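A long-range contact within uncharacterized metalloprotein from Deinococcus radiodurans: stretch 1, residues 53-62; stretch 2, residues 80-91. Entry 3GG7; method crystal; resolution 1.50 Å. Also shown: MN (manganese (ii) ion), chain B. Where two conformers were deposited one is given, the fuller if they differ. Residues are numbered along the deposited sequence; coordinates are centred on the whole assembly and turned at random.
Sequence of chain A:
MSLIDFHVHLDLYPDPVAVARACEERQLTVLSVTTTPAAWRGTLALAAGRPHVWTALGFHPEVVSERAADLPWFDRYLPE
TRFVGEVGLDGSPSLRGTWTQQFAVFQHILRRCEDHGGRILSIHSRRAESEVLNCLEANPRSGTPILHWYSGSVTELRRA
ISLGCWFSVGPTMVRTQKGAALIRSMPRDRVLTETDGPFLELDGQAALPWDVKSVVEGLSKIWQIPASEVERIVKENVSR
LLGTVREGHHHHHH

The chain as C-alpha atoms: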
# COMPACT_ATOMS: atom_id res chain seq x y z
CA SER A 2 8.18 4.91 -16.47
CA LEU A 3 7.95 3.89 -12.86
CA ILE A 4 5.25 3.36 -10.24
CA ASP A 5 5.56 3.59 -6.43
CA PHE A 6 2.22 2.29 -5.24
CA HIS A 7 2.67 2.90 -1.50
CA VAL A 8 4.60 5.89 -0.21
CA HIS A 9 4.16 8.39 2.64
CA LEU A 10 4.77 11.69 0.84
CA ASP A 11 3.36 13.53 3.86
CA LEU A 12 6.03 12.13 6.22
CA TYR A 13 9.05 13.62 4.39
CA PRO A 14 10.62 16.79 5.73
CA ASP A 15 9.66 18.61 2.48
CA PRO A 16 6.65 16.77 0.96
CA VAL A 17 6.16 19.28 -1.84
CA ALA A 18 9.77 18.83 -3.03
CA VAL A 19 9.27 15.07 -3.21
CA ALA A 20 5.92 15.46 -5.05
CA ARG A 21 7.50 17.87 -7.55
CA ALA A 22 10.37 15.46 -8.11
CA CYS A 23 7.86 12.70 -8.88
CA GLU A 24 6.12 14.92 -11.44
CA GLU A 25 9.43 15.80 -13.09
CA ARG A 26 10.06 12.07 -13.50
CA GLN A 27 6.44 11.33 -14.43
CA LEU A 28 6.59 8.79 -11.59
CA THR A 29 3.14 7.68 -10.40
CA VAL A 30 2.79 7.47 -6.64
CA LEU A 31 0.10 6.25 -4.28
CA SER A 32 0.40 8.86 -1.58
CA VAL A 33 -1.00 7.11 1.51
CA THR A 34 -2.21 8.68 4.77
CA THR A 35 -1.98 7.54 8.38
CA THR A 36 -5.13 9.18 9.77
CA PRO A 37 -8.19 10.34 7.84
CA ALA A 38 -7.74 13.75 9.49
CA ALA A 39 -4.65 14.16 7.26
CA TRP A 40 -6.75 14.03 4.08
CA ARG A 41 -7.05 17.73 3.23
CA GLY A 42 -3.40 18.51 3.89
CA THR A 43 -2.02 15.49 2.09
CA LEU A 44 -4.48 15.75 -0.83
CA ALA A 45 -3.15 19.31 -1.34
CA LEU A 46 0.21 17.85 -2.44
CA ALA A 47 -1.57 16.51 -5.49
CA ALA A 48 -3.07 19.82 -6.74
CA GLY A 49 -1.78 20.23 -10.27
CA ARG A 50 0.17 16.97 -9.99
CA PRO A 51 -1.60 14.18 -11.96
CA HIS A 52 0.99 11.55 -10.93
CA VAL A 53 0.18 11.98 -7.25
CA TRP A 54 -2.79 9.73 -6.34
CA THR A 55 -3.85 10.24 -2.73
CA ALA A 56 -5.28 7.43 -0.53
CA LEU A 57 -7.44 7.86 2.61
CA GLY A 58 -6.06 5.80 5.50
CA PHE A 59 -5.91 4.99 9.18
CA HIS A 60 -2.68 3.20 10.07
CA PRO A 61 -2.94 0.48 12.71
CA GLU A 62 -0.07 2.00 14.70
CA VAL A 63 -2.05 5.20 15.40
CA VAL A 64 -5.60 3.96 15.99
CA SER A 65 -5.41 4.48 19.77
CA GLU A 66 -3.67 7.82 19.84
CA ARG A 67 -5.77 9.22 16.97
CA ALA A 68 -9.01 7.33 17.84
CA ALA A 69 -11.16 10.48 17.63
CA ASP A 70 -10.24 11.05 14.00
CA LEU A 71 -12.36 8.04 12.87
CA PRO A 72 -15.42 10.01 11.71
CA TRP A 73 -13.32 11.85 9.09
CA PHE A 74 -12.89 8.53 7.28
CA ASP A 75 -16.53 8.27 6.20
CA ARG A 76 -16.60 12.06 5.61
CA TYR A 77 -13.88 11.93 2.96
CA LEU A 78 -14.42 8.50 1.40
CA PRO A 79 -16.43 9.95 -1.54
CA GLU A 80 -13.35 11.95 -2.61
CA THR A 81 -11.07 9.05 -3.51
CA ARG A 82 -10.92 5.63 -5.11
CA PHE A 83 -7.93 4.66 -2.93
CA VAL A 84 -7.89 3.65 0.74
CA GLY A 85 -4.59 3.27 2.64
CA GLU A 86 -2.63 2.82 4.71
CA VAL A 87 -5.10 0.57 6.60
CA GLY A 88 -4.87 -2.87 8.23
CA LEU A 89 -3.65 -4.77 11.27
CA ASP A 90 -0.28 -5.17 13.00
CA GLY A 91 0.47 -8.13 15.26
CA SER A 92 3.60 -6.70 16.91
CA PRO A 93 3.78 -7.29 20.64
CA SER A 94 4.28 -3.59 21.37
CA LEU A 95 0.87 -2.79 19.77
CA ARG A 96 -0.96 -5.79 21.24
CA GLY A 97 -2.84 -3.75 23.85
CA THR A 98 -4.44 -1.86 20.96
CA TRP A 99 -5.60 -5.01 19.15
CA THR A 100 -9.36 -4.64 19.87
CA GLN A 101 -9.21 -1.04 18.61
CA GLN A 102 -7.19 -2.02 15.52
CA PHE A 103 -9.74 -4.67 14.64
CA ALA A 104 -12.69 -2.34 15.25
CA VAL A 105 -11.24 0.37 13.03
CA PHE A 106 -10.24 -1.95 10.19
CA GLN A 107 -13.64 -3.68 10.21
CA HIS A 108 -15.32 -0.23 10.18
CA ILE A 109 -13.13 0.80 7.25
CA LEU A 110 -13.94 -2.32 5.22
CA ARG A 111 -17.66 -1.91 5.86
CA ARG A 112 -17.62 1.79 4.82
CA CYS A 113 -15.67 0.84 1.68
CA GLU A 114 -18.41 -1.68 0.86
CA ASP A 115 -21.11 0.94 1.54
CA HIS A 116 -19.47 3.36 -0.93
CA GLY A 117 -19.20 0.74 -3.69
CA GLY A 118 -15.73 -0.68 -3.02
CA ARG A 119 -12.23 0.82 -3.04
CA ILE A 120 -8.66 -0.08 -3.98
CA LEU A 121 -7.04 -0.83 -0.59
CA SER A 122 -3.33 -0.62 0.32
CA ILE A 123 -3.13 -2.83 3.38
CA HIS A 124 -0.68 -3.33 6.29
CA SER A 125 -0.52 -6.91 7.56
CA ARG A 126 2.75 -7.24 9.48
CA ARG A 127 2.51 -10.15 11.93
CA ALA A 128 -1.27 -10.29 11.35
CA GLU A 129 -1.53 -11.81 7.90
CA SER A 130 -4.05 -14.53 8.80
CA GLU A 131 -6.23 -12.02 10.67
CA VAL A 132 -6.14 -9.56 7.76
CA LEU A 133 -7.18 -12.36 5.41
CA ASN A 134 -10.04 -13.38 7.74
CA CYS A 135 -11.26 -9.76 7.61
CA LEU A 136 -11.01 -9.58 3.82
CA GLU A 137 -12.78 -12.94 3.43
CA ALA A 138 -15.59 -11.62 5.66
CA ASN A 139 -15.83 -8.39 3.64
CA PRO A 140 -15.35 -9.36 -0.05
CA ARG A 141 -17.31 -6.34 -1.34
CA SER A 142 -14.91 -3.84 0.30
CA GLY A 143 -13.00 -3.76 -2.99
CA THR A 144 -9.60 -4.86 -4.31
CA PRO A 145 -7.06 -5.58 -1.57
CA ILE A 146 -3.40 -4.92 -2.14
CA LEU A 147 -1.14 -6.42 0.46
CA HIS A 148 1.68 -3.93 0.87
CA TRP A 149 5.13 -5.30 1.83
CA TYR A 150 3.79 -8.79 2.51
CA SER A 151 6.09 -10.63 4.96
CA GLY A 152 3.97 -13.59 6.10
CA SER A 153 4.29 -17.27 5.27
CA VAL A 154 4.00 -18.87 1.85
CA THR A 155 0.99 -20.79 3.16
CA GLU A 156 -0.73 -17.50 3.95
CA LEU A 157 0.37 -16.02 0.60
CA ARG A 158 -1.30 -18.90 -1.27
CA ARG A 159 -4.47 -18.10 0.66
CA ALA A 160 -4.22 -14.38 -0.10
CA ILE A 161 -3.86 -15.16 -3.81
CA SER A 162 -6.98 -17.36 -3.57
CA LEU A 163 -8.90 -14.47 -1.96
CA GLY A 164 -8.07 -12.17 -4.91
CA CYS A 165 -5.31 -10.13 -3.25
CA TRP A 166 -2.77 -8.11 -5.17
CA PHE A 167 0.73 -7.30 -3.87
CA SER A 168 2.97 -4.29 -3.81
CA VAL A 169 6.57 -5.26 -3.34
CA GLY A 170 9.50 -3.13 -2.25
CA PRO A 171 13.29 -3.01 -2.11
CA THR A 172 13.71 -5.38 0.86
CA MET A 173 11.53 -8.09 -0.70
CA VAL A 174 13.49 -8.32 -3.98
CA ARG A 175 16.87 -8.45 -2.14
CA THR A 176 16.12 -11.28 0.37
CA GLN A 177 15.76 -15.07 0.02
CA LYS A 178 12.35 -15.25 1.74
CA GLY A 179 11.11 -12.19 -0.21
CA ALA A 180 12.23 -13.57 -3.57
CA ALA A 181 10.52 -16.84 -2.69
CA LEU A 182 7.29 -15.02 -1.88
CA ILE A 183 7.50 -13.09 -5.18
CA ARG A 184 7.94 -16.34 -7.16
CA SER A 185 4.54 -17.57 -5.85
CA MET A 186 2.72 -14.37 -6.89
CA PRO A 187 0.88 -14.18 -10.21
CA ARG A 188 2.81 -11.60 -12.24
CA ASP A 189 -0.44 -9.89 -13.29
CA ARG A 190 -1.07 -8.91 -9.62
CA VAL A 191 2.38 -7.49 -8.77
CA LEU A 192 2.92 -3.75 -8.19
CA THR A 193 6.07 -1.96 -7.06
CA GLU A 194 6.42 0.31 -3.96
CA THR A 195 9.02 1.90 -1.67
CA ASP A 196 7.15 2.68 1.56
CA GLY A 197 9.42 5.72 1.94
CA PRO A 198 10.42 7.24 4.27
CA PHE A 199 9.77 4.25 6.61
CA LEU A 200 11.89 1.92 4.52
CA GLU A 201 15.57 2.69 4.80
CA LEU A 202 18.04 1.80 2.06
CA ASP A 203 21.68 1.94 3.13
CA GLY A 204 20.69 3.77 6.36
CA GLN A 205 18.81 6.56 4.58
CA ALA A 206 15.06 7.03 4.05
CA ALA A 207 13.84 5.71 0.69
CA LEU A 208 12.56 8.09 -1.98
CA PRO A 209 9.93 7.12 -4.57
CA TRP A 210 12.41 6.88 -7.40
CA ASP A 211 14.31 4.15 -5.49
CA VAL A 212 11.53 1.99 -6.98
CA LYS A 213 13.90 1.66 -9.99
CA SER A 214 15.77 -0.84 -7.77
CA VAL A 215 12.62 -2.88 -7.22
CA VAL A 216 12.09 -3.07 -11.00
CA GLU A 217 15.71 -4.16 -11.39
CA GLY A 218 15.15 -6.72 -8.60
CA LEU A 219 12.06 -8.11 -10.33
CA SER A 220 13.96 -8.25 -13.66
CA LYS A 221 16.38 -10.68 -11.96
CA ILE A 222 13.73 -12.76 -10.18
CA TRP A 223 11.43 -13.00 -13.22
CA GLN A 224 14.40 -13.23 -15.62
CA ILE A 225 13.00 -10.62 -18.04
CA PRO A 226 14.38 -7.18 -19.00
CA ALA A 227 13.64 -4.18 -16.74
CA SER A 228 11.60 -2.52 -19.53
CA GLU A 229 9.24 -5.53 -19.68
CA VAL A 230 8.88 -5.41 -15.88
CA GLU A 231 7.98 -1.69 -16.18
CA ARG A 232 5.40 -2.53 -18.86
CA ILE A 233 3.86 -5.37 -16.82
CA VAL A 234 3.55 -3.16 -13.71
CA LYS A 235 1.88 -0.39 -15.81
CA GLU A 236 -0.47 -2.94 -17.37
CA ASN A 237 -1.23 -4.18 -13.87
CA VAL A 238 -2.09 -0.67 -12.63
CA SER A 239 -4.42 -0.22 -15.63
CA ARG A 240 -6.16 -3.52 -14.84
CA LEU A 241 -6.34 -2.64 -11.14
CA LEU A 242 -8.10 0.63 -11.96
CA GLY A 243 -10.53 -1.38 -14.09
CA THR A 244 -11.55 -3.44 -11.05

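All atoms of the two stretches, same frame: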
# COMPACT_ATOMS: atom_id res chain seq x y z
N VAL A 53 0.31 12.18 -8.69
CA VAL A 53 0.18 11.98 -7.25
C VAL A 53 -1.27 11.56 -6.96
O VAL A 53 -2.19 12.37 -7.10
CB VAL A 53 0.50 13.28 -6.47
CG1 VAL A 53 0.29 13.06 -4.97
CG2 VAL A 53 1.96 13.73 -6.74
N TRP A 54 -1.47 10.30 -6.58
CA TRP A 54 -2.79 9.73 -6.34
C TRP A 54 -2.91 9.49 -4.84
O TRP A 54 -2.21 8.64 -4.28
CB TRP A 54 -2.91 8.39 -7.08
CG TRP A 54 -2.74 8.46 -8.58
CD1 TRP A 54 -2.55 9.57 -9.36
CD2 TRP A 54 -2.77 7.34 -9.49
NE1 TRP A 54 -2.47 9.20 -10.69
CE2 TRP A 54 -2.59 7.84 -10.79
CE3 TRP A 54 -2.92 5.96 -9.32
CZ2 TRP A 54 -2.55 7.02 -11.92
CZ3 TRP A 54 -2.90 5.15 -10.44
CH2 TRP A 54 -2.72 5.69 -11.73
N THR A 55 -3.80 10.22 -4.19
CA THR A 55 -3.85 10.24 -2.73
C THR A 55 -4.88 9.23 -2.21
O THR A 55 -6.02 9.12 -2.72
CB THR A 55 -4.18 11.65 -2.22
OG1 THR A 55 -3.42 12.64 -2.92
CG2 THR A 55 -3.92 11.77 -0.70
N ALA A 56 -4.47 8.48 -1.18
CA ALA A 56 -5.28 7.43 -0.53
C ALA A 56 -5.63 7.88 0.90
O ALA A 56 -4.85 8.60 1.56
CB ALA A 56 -4.53 6.10 -0.52
N LEU A 57 -6.83 7.50 1.34
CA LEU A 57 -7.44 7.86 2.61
C LEU A 57 -7.24 6.68 3.55
O LEU A 57 -7.73 5.57 3.30
CB LEU A 57 -8.92 8.15 2.41
CG LEU A 57 -9.69 8.50 3.66
CD1 LEU A 57 -9.28 9.86 4.17
CD2 LEU A 57 -11.20 8.50 3.30
N GLY A 58 -6.52 6.90 4.65
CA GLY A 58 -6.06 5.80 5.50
C GLY A 58 -6.31 5.99 6.97
O GLY A 58 -6.84 7.01 7.42
N PHE A 59 -5.95 4.95 7.72
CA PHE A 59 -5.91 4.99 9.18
C PHE A 59 -4.99 3.84 9.61
O PHE A 59 -5.36 2.67 9.57
CB PHE A 59 -7.30 4.79 9.78
CG PHE A 59 -7.49 5.43 11.12
CD1 PHE A 59 -6.42 5.75 11.95
CD2 PHE A 59 -8.75 5.67 11.57
CE1 PHE A 59 -6.64 6.34 13.20
CE2 PHE A 59 -8.97 6.27 12.81
CZ PHE A 59 -7.91 6.60 13.62
N HIS A 60 -3.76 4.19 9.89
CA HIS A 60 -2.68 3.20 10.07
C HIS A 60 -2.86 2.50 11.42
O HIS A 60 -3.14 3.15 12.43
CB HIS A 60 -1.36 3.95 10.01
CG HIS A 60 -0.15 3.08 9.91
ND1 HIS A 60 0.23 2.23 10.93
CD2 HIS A 60 0.79 2.96 8.94
CE1 HIS A 60 1.36 1.63 10.59
NE2 HIS A 60 1.71 2.04 9.38
N PRO A 61 -2.68 1.19 11.45
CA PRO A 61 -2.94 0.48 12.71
C PRO A 61 -2.11 0.98 13.89
O PRO A 61 -2.55 0.88 15.03
CB PRO A 61 -2.65 -0.99 12.36
CG PRO A 61 -1.93 -0.96 11.08
CD PRO A 61 -2.38 0.25 10.35
N GLU A 62 -0.93 1.53 13.62
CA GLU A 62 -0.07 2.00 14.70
C GLU A 62 -0.60 3.25 15.39
O GLU A 62 -0.13 3.57 16.48
CB GLU A 62 1.36 2.25 14.23
CG GLU A 62 2.27 2.63 15.39
CD GLU A 62 3.68 2.92 15.02
OE1 GLU A 62 4.12 2.50 13.93
OE2 GLU A 62 4.34 3.58 15.85
N GLU A 80 -14.35 11.20 -1.85
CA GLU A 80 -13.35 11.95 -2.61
C GLU A 80 -12.21 11.15 -3.22
O GLU A 80 -11.32 11.72 -3.86
CB GLU A 80 -12.77 13.05 -1.73
CG GLU A 80 -13.84 14.03 -1.27
CD GLU A 80 -13.30 15.12 -0.40
OE1 GLU A 80 -12.13 15.55 -0.60
OE2 GLU A 80 -14.05 15.56 0.51
N THR A 81 -12.19 9.84 -3.01
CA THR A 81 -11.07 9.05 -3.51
C THR A 81 -11.46 7.63 -3.83
O THR A 81 -12.33 7.07 -3.16
CB THR A 81 -9.84 9.06 -2.53
OG1 THR A 81 -8.76 8.34 -3.13
CG2 THR A 81 -10.20 8.46 -1.19
N ARG A 82 -10.76 7.05 -4.80
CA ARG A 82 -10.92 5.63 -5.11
C ARG A 82 -9.93 4.76 -4.35
O ARG A 82 -10.00 3.53 -4.44
CB ARG A 82 -10.85 5.40 -6.63
CG ARG A 82 -9.54 5.51 -7.29
CD ARG A 82 -9.66 5.52 -8.87
NE ARG A 82 -10.45 6.63 -9.43
CZ ARG A 82 -11.48 6.53 -10.28
NH1 ARG A 82 -11.91 5.34 -10.72
NH2 ARG A 82 -12.12 7.61 -10.69
N PHE A 83 -9.02 5.38 -3.58
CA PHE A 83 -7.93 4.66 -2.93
C PHE A 83 -7.99 4.82 -1.43
O PHE A 83 -8.13 5.95 -0.93
CB PHE A 83 -6.56 5.15 -3.40
CG PHE A 83 -6.39 5.20 -4.90
CD1 PHE A 83 -6.13 4.03 -5.63
CD2 PHE A 83 -6.44 6.41 -5.57
CE1 PHE A 83 -5.97 4.11 -7.01
CE2 PHE A 83 -6.28 6.47 -6.94
CZ PHE A 83 -6.02 5.30 -7.65
N VAL A 84 -7.89 3.70 -0.73
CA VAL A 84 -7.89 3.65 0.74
C VAL A 84 -6.56 3.06 1.20
O VAL A 84 -6.17 1.99 0.76
CB VAL A 84 -9.10 2.84 1.29
CG1 VAL A 84 -8.92 2.45 2.77
CG2 VAL A 84 -10.36 3.70 1.06
N GLY A 85 -5.84 3.76 2.07
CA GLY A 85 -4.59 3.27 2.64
C GLY A 85 -3.84 4.43 3.27
O GLY A 85 -4.07 5.58 2.90
N GLU A 86 -2.96 4.16 4.24
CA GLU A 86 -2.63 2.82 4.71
C GLU A 86 -3.63 2.38 5.78
O GLU A 86 -3.94 3.14 6.71
CB GLU A 86 -1.22 2.85 5.31
CG GLU A 86 -0.72 1.50 5.79
CD GLU A 86 0.78 1.41 5.90
OE1 GLU A 86 1.47 2.44 5.66
OE2 GLU A 86 1.26 0.30 6.20
N VAL A 87 -4.13 1.14 5.65
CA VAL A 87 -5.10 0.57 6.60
C VAL A 87 -4.66 -0.85 6.91
O VAL A 87 -3.85 -1.40 6.16
CB VAL A 87 -6.53 0.56 6.06
CG1 VAL A 87 -7.06 2.00 5.84
CG2 VAL A 87 -6.63 -0.24 4.76
N GLY A 88 -5.14 -1.44 8.00
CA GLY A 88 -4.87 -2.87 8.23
C GLY A 88 -4.66 -3.21 9.68
O GLY A 88 -5.26 -2.59 10.56
N LEU A 89 -3.84 -4.22 9.93
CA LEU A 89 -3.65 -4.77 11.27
C LEU A 89 -2.16 -5.02 11.45
O LEU A 89 -1.46 -5.33 10.47
CB LEU A 89 -4.41 -6.10 11.44
CG LEU A 89 -5.92 -6.09 11.29
CD1 LEU A 89 -6.54 -7.52 11.30
CD2 LEU A 89 -6.56 -5.23 12.37
N ASP A 90 -1.68 -4.91 12.68
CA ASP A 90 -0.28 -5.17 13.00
C ASP A 90 -0.23 -6.02 14.27
O ASP A 90 -0.78 -5.63 15.31
CB ASP A 90 0.51 -3.87 13.16
CG ASP A 90 2.00 -4.11 13.30
OD1 ASP A 90 2.41 -4.81 14.25
OD2 ASP A 90 2.80 -3.63 12.46
N GLY A 91 0.38 -7.18 14.17
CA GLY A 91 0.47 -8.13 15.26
C GLY A 91 1.68 -8.01 16.17
O GLY A 91 1.99 -8.97 16.92
MN MN B . 3.36 2.49 4.71
O HOH W 1 -6.90 0.32 9.56
O HOH W 2 4.19 1.10 5.93

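Backbone hydrogen bonds form the spine of this contact, in which the two stretches run roughly side by side, 30° apart, and bury 704 Å², both sides summed. Leu57 N donates to Phe83 O (3.0 Å) and Gly85 N to Leu57 O (2.9 Å), so Leu57 grips both neighbours of Val84 in a single beta bridge. Beyond the cis peptide bond that precedes Glu86, Phe59 N donates to Glu86 O (2.9 Å). At the other end Thr81 OG1 donates to Thr55 O (2.9 Å) while accepting from Phe83 N (3.0 Å), so one hydroxyl joins Thr55 to the start of the Phe83 strand. Water 1 bridges Phe59 O (2.8 Å) and Gly88 N (2.9 Å), accepting from the latter. Glu86, extended with chi1 and chi2 both t, binds manganese through OE1 (2.1 Å from MN); His60 CD2 lies 3.4 Å from Glu86 OE1, which sits at the edge of the imidazole. Glycine suits position 58: a CB there would clash with Glu86 N and Gly85 C. Packing completes the contact. Trp54, partly exposed, brings CE3 within 3.6 Å of CZ of the buried Phe83, the rings near parallel but slid apart, and the small Ala56 sets its CB 3.6 Å from Phe83 CB. Pro61 rests its ring against the Gly88 backbone, CB 3.6 Å from Gly88 O.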